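Local coordinates for probable GTP-binding protein engB (Pyrococcus horikoshii, PDB 2CXX), which binds guanine nucleotides with magnesium as cofactor and is probably needed for normal cell division and septation, at residues 7-12 and 108-113; 25-28 and 33-36; 38-43 and 47-52. All blocks are in the same frame, centred on the assembly; numbering follows the deposited sequence.

Interaction 1: residues 7-12 and 108-113. With GDP (guanosine-5'-diphosphate), chain D.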
loop_
_atom_site.group_PDB
_atom_site.type_symbol
_atom_site.label_atom_id
_atom_site.label_comp_id
_atom_site.label_asym_id
_atom_site.label_seq_id
_atom_site.Cartn_x
_atom_site.Cartn_y
_atom_site.Cartn_z
ATOM N N ALA A 7 -1.167 -2.397 -2.560
ATOM C CA ALA A 7 0.226 -2.492 -2.875
ATOM C C ALA A 7 1.039 -2.061 -1.651
ATOM O O ALA A 7 0.562 -1.350 -0.781
ATOM C CB ALA A 7 0.531 -1.565 -4.077
ATOM N N GLY A 8 2.263 -2.532 -1.564
ATOM C CA GLY A 8 3.103 -2.112 -0.430
ATOM C C GLY A 8 4.398 -2.930 -0.381
ATOM O O GLY A 8 4.537 -3.928 -1.069
ATOM N N ARG A 9 5.372 -2.475 0.388
ATOM C CA ARG A 9 6.596 -3.276 0.478
ATOM C C ARG A 9 6.297 -4.558 1.245
ATOM O O ARG A 9 5.366 -4.651 2.066
ATOM C CB ARG A 9 7.699 -2.461 1.202
ATOM C CG ARG A 9 8.189 -1.309 0.346
ATOM C CD ARG A 9 9.231 -0.405 1.019
ATOM N NE ARG A 9 8.863 -0.153 2.402
ATOM C CZ ARG A 9 9.316 -0.843 3.458
ATOM N NH1 ARG A 9 10.207 -1.819 3.345
ATOM N NH2 ARG A 9 8.730 -0.709 4.631
ATOM N N SER A 10 7.078 -5.576 0.970
ATOM C CA SER A 10 6.905 -6.828 1.659
ATOM C C SER A 10 7.061 -6.650 3.189
ATOM O O SER A 10 7.904 -5.920 3.661
ATOM C CB SER A 10 7.972 -7.854 1.164
ATOM O OG SER A 10 7.857 -9.044 1.918
ATOM N N ASN A 11 6.218 -7.346 3.916
ATOM C CA ASN A 11 6.182 -7.406 5.368
ATOM C C ASN A 11 5.606 -6.173 6.062
ATOM O O ASN A 11 5.791 -6.012 7.290
ATOM C CB ASN A 11 7.578 -7.745 5.929
ATOM C CG ASN A 11 7.504 -8.775 7.077
ATOM O OD1 ASN A 11 7.042 -9.934 6.887
ATOM N ND2 ASN A 11 7.902 -8.345 8.272
ATOM N N VAL A 12 4.862 -5.319 5.335
ATOM C CA VAL A 12 4.298 -4.095 5.994
ATOM C C VAL A 12 2.963 -4.441 6.640
ATOM O O VAL A 12 2.398 -3.617 7.364
ATOM C CB VAL A 12 4.079 -2.897 4.982
ATOM C CG1 VAL A 12 5.446 -2.418 4.376
ATOM C CG2 VAL A 12 3.113 -3.309 3.821
ATOM N N ILE A 108 15.931 6.641 -4.503
ATOM C CA ILE A 108 14.564 7.052 -4.283
ATOM C C ILE A 108 13.894 5.925 -3.529
ATOM O O ILE A 108 13.840 4.818 -4.031
ATOM C CB ILE A 108 13.815 7.214 -5.612
ATOM C CG1 ILE A 108 14.676 8.067 -6.553
ATOM C CG2 ILE A 108 12.389 7.741 -5.336
ATOM C CD1 ILE A 108 14.654 9.497 -6.176
ATOM N N PRO A 109 13.398 6.207 -2.307
ATOM C CA PRO A 109 12.725 5.141 -1.529
ATOM C C PRO A 109 11.515 4.596 -2.307
ATOM O O PRO A 109 10.799 5.339 -2.988
ATOM C CB PRO A 109 12.289 5.839 -0.264
ATOM C CG PRO A 109 13.240 7.062 -0.180
ATOM C CD PRO A 109 13.350 7.496 -1.605
ATOM N N ILE A 110 11.320 3.281 -2.201
ATOM C CA ILE A 110 10.222 2.611 -2.900
ATOM C C ILE A 110 8.842 3.242 -2.595
ATOM O O ILE A 110 7.977 3.437 -3.503
ATOM C CB ILE A 110 10.154 1.144 -2.438
ATOM C CG1 ILE A 110 11.353 0.365 -2.943
ATOM C CG2 ILE A 110 8.874 0.505 -2.916
ATOM C CD1 ILE A 110 11.392 -1.041 -2.387
ATOM N N ASP A 111 8.574 3.507 -1.344
ATOM C CA ASP A 111 7.274 4.068 -0.975
ATOM C C ASP A 111 6.975 5.414 -1.621
ATOM O O ASP A 111 5.834 5.725 -1.996
ATOM C CB ASP A 111 7.161 4.230 0.539
ATOM C CG ASP A 111 6.838 2.905 1.266
ATOM O OD1 ASP A 111 6.322 1.940 0.675
ATOM O OD2 ASP A 111 7.155 2.840 2.455
ATOM N N VAL A 112 8.017 6.242 -1.685
ATOM C CA VAL A 112 7.913 7.578 -2.247
ATOM C C VAL A 112 7.738 7.433 -3.772
ATOM O O VAL A 112 6.876 8.054 -4.372
ATOM C CB VAL A 112 9.194 8.321 -1.970
ATOM C CG1 VAL A 112 9.263 9.606 -2.826
ATOM C CG2 VAL A 112 9.320 8.618 -0.483
ATOM N N GLU A 113 8.560 6.597 -4.368
ATOM C CA GLU A 113 8.510 6.371 -5.793
ATOM C C GLU A 113 7.136 5.891 -6.188
ATOM O O GLU A 113 6.535 6.406 -7.155
ATOM C CB GLU A 113 9.555 5.326 -6.226
ATOM C CG GLU A 113 9.606 5.221 -7.727
ATOM C CD GLU A 113 10.481 4.080 -8.247
ATOM O OE1 GLU A 113 10.651 3.971 -9.490
ATOM O OE2 GLU A 113 10.974 3.267 -7.425
HETATM P PB GDP D . 2.820 -8.564 3.884
HETATM O O1B GDP D . 4.120 -9.175 3.481
HETATM O O2B GDP D . 2.874 -6.990 3.745
HETATM O O3B GDP D . 1.546 -9.258 3.451
HETATM O O3A GDP D . 2.790 -8.731 5.463
HETATM P PA GDP D . 2.041 -9.643 6.540
HETATM O O1A GDP D . 0.597 -9.329 6.549
HETATM O O2A GDP D . 2.313 -11.165 6.251
HETATM O "O5'" GDP D . 2.598 -9.109 7.946
HETATM C "C5'" GDP D . 3.989 -9.210 8.012
HETATM C "C4'" GDP D . 4.444 -9.162 9.476
HETATM O "O4'" GDP D . 3.942 -7.910 10.124
HETATM C "C3'" GDP D . 3.920 -10.223 10.383
HETATM O "O3'" GDP D . 4.711 -10.942 11.337
HETATM C "C2'" GDP D . 2.574 -9.663 10.892
HETATM O "O2'" GDP D . 2.245 -10.283 12.192
HETATM C "C1'" GDP D . 3.061 -8.257 11.254
HETATM N N9 GDP D . 2.002 -7.238 11.302
HETATM C C8 GDP D . 0.992 -6.972 10.351
HETATM N N7 GDP D . 0.268 -5.982 10.748
HETATM C C5 GDP D . 0.739 -5.540 11.957
HETATM C C6 GDP D . 0.375 -4.504 12.871
HETATM O O6 GDP D . -0.549 -3.779 12.669
HETATM N N1 GDP D . 1.119 -4.337 14.035
HETATM C C2 GDP D . 2.178 -5.155 14.309
HETATM N N2 GDP D . 2.877 -4.954 15.477
HETATM N N3 GDP D . 2.536 -6.124 13.480
HETATM C C4 GDP D . 1.845 -6.343 12.305
HETATM O O HOH W 1 6.333 1.011 4.207
HETATM O O HOH W 2 5.105 -0.024 1.840
#
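Arg9 reaches across to Ile110 and Asp111 from the start of the P-loop, where strand 3-8 gives way to a type II turn from Arg9 to Val12, while its partners occupy the first turn of helix 110-120, with Pro109 as N-cap. The turn belongs to the P-loop (Walker A) of the GTPase fold, which leads on into helix 14-22 and holds the bound nucleotide with backbone amides: Asn11 N donates to O1B of the GDP at 2.8 Å. The Arg9 side chain leads to helix 110-120, not to the GDP. Its aliphatic part crosses Ile110, with CG 3.8 Å from CG2 of Ile110, before a bend at chi3 (-42°) turns the guanidinium toward Asp111. There Arg9 NE forms a salt bridge with Asp111 OD2, long at 3.4 Å and weak as a hydrogen bond. The carboxylate meets the guanidinium at its edge but is turned 70° from its plane, so the two do not form a flat, two-pronged pair. Two waters add bridges. One accepts from Arg9 NH2 and donates to Asp111 OD2. A second ties the P-loop backbone to the same carboxylate, accepting from Arg9 N at 2.9 Å and donating to Asp111 OD1 at 2.6 Å.

Interaction 2: residues 25-28 and 33-36. With GDP (guanosine-5'-diphosphate), chain D.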
loop_
_atom_site.group_PDB
_atom_site.type_symbol
_atom_site.label_atom_id
_atom_site.label_comp_id
_atom_site.label_asym_id
_atom_site.label_seq_id
_atom_site.Cartn_x
_atom_site.Cartn_y
_atom_site.Cartn_z
ATOM N N LYS A 25 -8.141 -15.061 3.680
ATOM C CA LYS A 25 -6.719 -15.254 3.892
ATOM C C LYS A 25 -6.127 -15.372 2.537
ATOM O O LYS A 25 -6.557 -16.216 1.730
ATOM C CB LYS A 25 -6.435 -16.564 4.638
ATOM C CG LYS A 25 -6.678 -16.488 6.109
ATOM C CD LYS A 25 -5.613 -15.600 6.778
ATOM C CE LYS A 25 -5.734 -15.613 8.264
ATOM N NZ LYS A 25 -4.464 -15.075 8.932
ATOM N N VAL A 26 -5.171 -14.513 2.254
ATOM C CA VAL A 26 -4.503 -14.555 0.994
ATOM C C VAL A 26 -3.011 -14.639 1.274
ATOM O O VAL A 26 -2.531 -14.247 2.365
ATOM C CB VAL A 26 -4.805 -13.273 0.186
ATOM C CG1 VAL A 26 -6.277 -13.170 0.004
ATOM C CG2 VAL A 26 -4.284 -12.043 0.900
ATOM N N ARG A 27 -2.300 -15.173 0.295
ATOM C CA ARG A 27 -0.855 -15.312 0.360
ATOM C C ARG A 27 -0.353 -16.043 1.611
ATOM O O ARG A 27 0.701 -15.721 2.171
ATOM C CB ARG A 27 -0.233 -13.926 0.226
ATOM C CG ARG A 27 -0.629 -13.272 -1.112
ATOM C CD ARG A 27 0.236 -12.071 -1.405
ATOM N NE ARG A 27 -0.187 -11.350 -2.599
ATOM C CZ ARG A 27 0.173 -11.675 -3.833
ATOM N NH1 ARG A 27 0.965 -12.722 -4.055
ATOM N NH2 ARG A 27 -0.244 -10.927 -4.852
ATOM N N ARG A 28 -1.095 -17.053 2.038
ATOM C CA ARG A 28 -0.641 -17.810 3.196
ATOM C C ARG A 28 -0.100 -19.198 2.812
ATOM O O ARG A 28 0.205 -20.015 3.681
ATOM C CB ARG A 28 -1.760 -17.886 4.236
ATOM C CG ARG A 28 -1.849 -16.586 5.049
ATOM C CD ARG A 28 -0.509 -16.371 5.806
ATOM N NE ARG A 28 -0.473 -15.094 6.516
ATOM C CZ ARG A 28 -0.174 -13.933 5.939
ATOM N NH1 ARG A 28 0.116 -13.908 4.642
ATOM N NH2 ARG A 28 -0.189 -12.800 6.651
ATOM N N GLY A 33 3.477 -20.795 -5.381
ATOM C CA GLY A 33 3.799 -20.152 -6.645
ATOM C C GLY A 33 3.020 -18.894 -7.003
ATOM O O GLY A 33 2.987 -18.480 -8.179
ATOM N N VAL A 34 2.366 -18.285 -6.021
ATOM C CA VAL A 34 1.651 -17.052 -6.297
ATOM C C VAL A 34 2.439 -15.896 -5.672
ATOM O O VAL A 34 2.097 -14.721 -5.856
ATOM C CB VAL A 34 0.199 -17.124 -5.759
ATOM C CG1 VAL A 34 0.014 -16.241 -4.549
ATOM C CG2 VAL A 34 -0.770 -16.793 -6.891
ATOM N N THR A 35 3.528 -16.235 -4.975
ATOM C CA THR A 35 4.376 -15.238 -4.305
ATOM C C THR A 35 4.847 -14.077 -5.193
ATOM O O THR A 35 5.033 -12.938 -4.746
ATOM C CB THR A 35 5.633 -15.928 -3.663
ATOM O OG1 THR A 35 6.376 -14.944 -2.938
ATOM C CG2 THR A 35 6.534 -16.552 -4.726
ATOM N N ARG A 36 5.055 -14.353 -6.464
ATOM C CA ARG A 36 5.515 -13.315 -7.348
ATOM C C ARG A 36 4.451 -12.855 -8.347
ATOM O O ARG A 36 4.757 -12.193 -9.336
ATOM C CB ARG A 36 6.787 -13.829 -8.052
ATOM C CG ARG A 36 7.988 -13.969 -7.076
ATOM C CD ARG A 36 8.987 -15.092 -7.464
ATOM N NE ARG A 36 9.115 -15.265 -8.915
ATOM C CZ ARG A 36 10.173 -15.810 -9.530
ATOM N NH1 ARG A 36 11.216 -16.240 -8.817
ATOM N NH2 ARG A 36 10.175 -15.935 -10.866
HETATM P PB GDP D . 2.820 -8.564 3.884
HETATM O O1B GDP D . 4.120 -9.175 3.481
HETATM O O2B GDP D . 2.874 -6.990 3.745
HETATM O O3B GDP D . 1.546 -9.258 3.451
HETATM O O3A GDP D . 2.790 -8.731 5.463
HETATM P PA GDP D . 2.041 -9.643 6.540
HETATM O O1A GDP D . 0.597 -9.329 6.549
HETATM O O2A GDP D . 2.313 -11.165 6.251
HETATM O "O5'" GDP D . 2.598 -9.109 7.946
HETATM C "C5'" GDP D . 3.989 -9.210 8.012
HETATM C "C4'" GDP D . 4.444 -9.162 9.476
HETATM O "O4'" GDP D . 3.942 -7.910 10.124
HETATM C "C3'" GDP D . 3.920 -10.223 10.383
HETATM O "O3'" GDP D . 4.711 -10.942 11.337
HETATM C "C2'" GDP D . 2.574 -9.663 10.892
HETATM O "O2'" GDP D . 2.245 -10.283 12.192
HETATM C "C1'" GDP D . 3.061 -8.257 11.254
HETATM N N9 GDP D . 2.002 -7.238 11.302
HETATM C C8 GDP D . 0.992 -6.972 10.351
HETATM N N7 GDP D . 0.268 -5.982 10.748
HETATM C C5 GDP D . 0.739 -5.540 11.957
HETATM C C6 GDP D . 0.375 -4.504 12.871
HETATM O O6 GDP D . -0.549 -3.779 12.669
HETATM N N1 GDP D . 1.119 -4.337 14.035
HETATM C C2 GDP D . 2.178 -5.155 14.309
HETATM N N2 GDP D . 2.877 -4.954 15.477
HETATM N N3 GDP D . 2.536 -6.124 13.480
HETATM C C4 GDP D . 1.845 -6.343 12.305
#
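Arg27 and Val34 meet with their side chains at about a right angle, and the long arginine delivers its charged end to the valine's backbone as well as to its methyl group. The Arg27 chain is extended from CG to NE, which carries the guanidinium across the gap between the two loop segments. NH1 of Arg27 donates to O of Val34 at 2.9 Å, with the acceptor close to the guanidinium plane. The bond is bent, its N-H...O angle being 133°, and the donor stands above the carbonyl plane of Val34. The same NH1 lies 3.7 Å from CG1 of Val34, so the isopropyl group packs beside the hydrogen bond. The other nitrogens of this guanidinium look elsewhere: NH2 donates to the carbonyl of Lys37, and NE forms a salt bridge with Asp50. Held at three nitrogens, the group has little freedom to rotate.

Arg28, next in the chain, turns toward the nucleotide. A bend at chi2 (-61°) folds it back so that its NH1 donates to O of Arg27 at 3.1 Å, from above that carbonyl's plane. This brings Arg28 NH2 to 3.0 Å from O2A of the GDP, where its positive charge would probably offset the negative charge of the alpha-phosphate; Ser15 also accepts from NH2. The CB of Thr35 points away from residues 25-28, and this residue is predicted to bind magnesium. Such an arrangement fits the first switch region of a P-loop GTPase, the loop between helix 14-22 and strand 39-43 that borders the phosphate site.

Interaction 3: residues 38-43 and 47-52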
loop_
_atom_site.group_PDB
_atom_site.type_symbol
_atom_site.label_atom_id
_atom_site.label_comp_id
_atom_site.label_asym_id
_atom_site.label_seq_id
_atom_site.Cartn_x
_atom_site.Cartn_y
_atom_site.Cartn_z
ATOM N N ILE A 38 0.230 -11.360 -9.204
ATOM C CA ILE A 38 -0.903 -10.496 -8.858
ATOM C C ILE A 38 -2.097 -11.386 -8.655
ATOM O O ILE A 38 -2.338 -12.309 -9.444
ATOM C CB ILE A 38 -1.161 -9.505 -10.020
ATOM C CG1 ILE A 38 0.097 -8.672 -10.220
ATOM C CG2 ILE A 38 -2.381 -8.662 -9.774
ATOM C CD1 ILE A 38 0.036 -7.770 -11.485
ATOM N N ILE A 39 -2.860 -11.137 -7.595
ATOM C CA ILE A 39 -4.019 -11.972 -7.318
ATOM C C ILE A 39 -5.266 -11.107 -7.213
ATOM O O ILE A 39 -5.161 -9.914 -6.897
ATOM C CB ILE A 39 -3.845 -12.787 -6.003
ATOM C CG1 ILE A 39 -3.653 -11.867 -4.833
ATOM C CG2 ILE A 39 -2.726 -13.864 -6.172
ATOM C CD1 ILE A 39 -3.771 -12.645 -3.526
ATOM N N GLU A 40 -6.427 -11.685 -7.515
ATOM C CA GLU A 40 -7.719 -10.983 -7.408
ATOM C C GLU A 40 -8.557 -11.599 -6.304
ATOM O O GLU A 40 -8.661 -12.837 -6.146
ATOM C CB GLU A 40 -8.504 -11.039 -8.742
ATOM C CG GLU A 40 -7.919 -10.099 -9.746
ATOM C CD GLU A 40 -8.737 -9.900 -11.017
ATOM O OE1 GLU A 40 -9.955 -10.260 -11.066
ATOM O OE2 GLU A 40 -8.079 -9.403 -11.931
ATOM N N ILE A 41 -9.137 -10.721 -5.522
ATOM C CA ILE A 41 -9.981 -11.122 -4.382
ATOM C C ILE A 41 -11.400 -10.528 -4.494
ATOM O O ILE A 41 -11.575 -9.309 -4.692
ATOM C CB ILE A 41 -9.291 -10.649 -3.052
ATOM C CG1 ILE A 41 -7.905 -11.292 -2.931
ATOM C CG2 ILE A 41 -10.142 -11.016 -1.790
ATOM C CD1 ILE A 41 -6.899 -10.299 -2.268
ATOM N N GLU A 42 -12.415 -11.378 -4.370
ATOM C CA GLU A 42 -13.773 -10.874 -4.351
ATOM C C GLU A 42 -14.096 -10.331 -2.959
ATOM O O GLU A 42 -13.963 -11.033 -1.963
ATOM C CB GLU A 42 -14.746 -11.966 -4.756
ATOM C CG GLU A 42 -14.570 -12.318 -6.211
ATOM C CD GLU A 42 -15.199 -13.629 -6.630
ATOM O OE1 GLU A 42 -15.239 -13.841 -7.866
ATOM O OE2 GLU A 42 -15.627 -14.434 -5.777
ATOM N N TRP A 43 -14.503 -9.069 -2.871
ATOM C CA TRP A 43 -14.822 -8.408 -1.572
ATOM C C TRP A 43 -16.272 -7.982 -1.727
ATOM O O TRP A 43 -16.582 -6.832 -2.124
ATOM C CB TRP A 43 -13.908 -7.161 -1.382
ATOM C CG TRP A 43 -14.042 -6.493 -0.051
ATOM C CD1 TRP A 43 -14.583 -7.027 1.090
ATOM C CD2 TRP A 43 -13.583 -5.189 0.296
ATOM N NE1 TRP A 43 -14.473 -6.136 2.126
ATOM C CE2 TRP A 43 -13.864 -4.998 1.670
ATOM C CE3 TRP A 43 -12.950 -4.179 -0.418
ATOM C CZ2 TRP A 43 -13.521 -3.820 2.361
ATOM C CZ3 TRP A 43 -12.599 -2.999 0.268
ATOM C CH2 TRP A 43 -12.893 -2.847 1.655
ATOM N N LYS A 47 -13.894 -5.748 -6.131
ATOM C CA LYS A 47 -12.764 -6.578 -6.433
ATOM C C LYS A 47 -11.520 -5.926 -5.888
ATOM O O LYS A 47 -11.324 -4.743 -6.156
ATOM C CB LYS A 47 -12.622 -6.634 -7.973
ATOM C CG LYS A 47 -11.359 -7.215 -8.508
ATOM C CD LYS A 47 -11.189 -8.678 -8.096
ATOM C CE LYS A 47 -12.378 -9.509 -8.480
ATOM N NZ LYS A 47 -12.326 -9.980 -9.943
ATOM N N ILE A 48 -10.717 -6.692 -5.164
ATOM C CA ILE A 48 -9.385 -6.218 -4.774
ATOM C C ILE A 48 -8.366 -6.895 -5.713
ATOM O O ILE A 48 -8.449 -8.084 -5.968
ATOM C CB ILE A 48 -9.060 -6.610 -3.310
ATOM C CG1 ILE A 48 -9.962 -5.765 -2.402
ATOM C CG2 ILE A 48 -7.536 -6.463 -3.052
ATOM C CD1 ILE A 48 -9.923 -6.051 -0.849
ATOM N N ILE A 49 -7.446 -6.100 -6.278
ATOM C CA ILE A 49 -6.368 -6.675 -7.084
ATOM C C ILE A 49 -5.139 -6.374 -6.213
ATOM O O ILE A 49 -4.797 -5.235 -5.939
ATOM C CB ILE A 49 -6.307 -6.087 -8.500
ATOM C CG1 ILE A 49 -7.664 -6.285 -9.187
ATOM C CG2 ILE A 49 -5.209 -6.816 -9.283
ATOM C CD1 ILE A 49 -7.756 -5.706 -10.561
ATOM N N ASP A 50 -4.517 -7.432 -5.739
ATOM C CA ASP A 50 -3.414 -7.337 -4.799
ATOM C C ASP A 50 -2.066 -7.576 -5.439
ATOM O O ASP A 50 -1.799 -8.669 -5.927
ATOM C CB ASP A 50 -3.651 -8.373 -3.690
ATOM C CG ASP A 50 -2.589 -8.320 -2.641
ATOM O OD1 ASP A 50 -2.232 -7.197 -2.220
ATOM O OD2 ASP A 50 -2.119 -9.397 -2.233
HETATM N N MSE A 51 -1.205 -6.567 -5.409
HETATM C CA MSE A 51 0.106 -6.643 -5.988
HETATM C C MSE A 51 1.064 -7.358 -5.061
HETATM O O MSE A 51 0.918 -7.288 -3.855
HETATM C CB MSE A 51 0.655 -5.239 -6.221
HETATM C CG MSE A 51 -0.237 -4.237 -6.921
HETATM SE SE MSE A 51 -0.681 -4.906 -8.775
HETATM C CE MSE A 51 -2.551 -4.245 -8.889
ATOM N N PRO A 52 1.981 -8.149 -5.619
ATOM C CA PRO A 52 2.948 -8.811 -4.737
ATOM C C PRO A 52 3.758 -7.704 -4.017
ATOM O O PRO A 52 3.976 -6.625 -4.545
ATOM C CB PRO A 52 3.824 -9.634 -5.706
ATOM C CG PRO A 52 3.447 -9.199 -7.057
ATOM C CD PRO A 52 2.092 -8.584 -7.028
HETATM O O HOH W 3 -14.123 -12.460 -9.779
#
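Ile41 and Ile48 form the apolar centre of this antiparallel beta hairpin, crossing on one face of the sheet with Ile41 CD1 4.0 Å from Ile48 CG2. Ile48 also sends CD1 to the six-membered ring of Trp43, 3.6 Å from CE3, while Ile41 CD1 lies alongside CB of Asp50. At the other end of the hairpin Ile38 spreads its branches: CG2 presses tightly on CG2 of Ile49 at 3.4 Å, CG1 meets Pro52 CD, and CD1 approaches the selenium of selenomethionine Met51. Between these side chains the backbones are joined at two hydrogen-bonded pairs, Ile39 with Asp50 and Ile41 with Ile48. Each pair is bonded both ways, with 2.8 Å from Ile41 N to Ile48 O but 3.2 Å from Ile39 N to Asp50 O.

The polar edge lies on the face of Glu40, Glu42 and Lys47. Bends at chi2, chi3 and chi4 curl Lys47 over the neighbouring strand, and its NZ donates to Glu40 OE1 at 2.6 Å, meeting the carboxylate on its anti side and 28° out of its plane. Water bridges that NZ to Glu42 OE1. Strand 46-50 lies between strand 39-43, the outermost on this side, and the parallel strand 3-8. Helix 14-22 packs on Ile41, Trp43 and Ile48, whereas helix 62-79 receives Ile49, Met51 and Pro52.

The contacts differ in chemistry with their place between sheet and nucleotide. Interaction 3 is the most extensive, a regular hairpin with a largely buried apolar side and a face that carries Glu40, Glu42 and Lys47. Interactions 1 and 2 are small and partly buried, each built on one arginine, yet interaction 1 relies on a long, water-bridged salt bridge and interaction 2 on a bond to a carbonyl. Both touch the GDP, without touching each other. Interaction 3 connects with each: Met51 packs on Ala7 in the adjoining strand 3-8, and Asp50 takes the Arg27 salt bridge, while Val34 packs on Ile39. The hairpin thus joins P-loop strand and 25-36 loop.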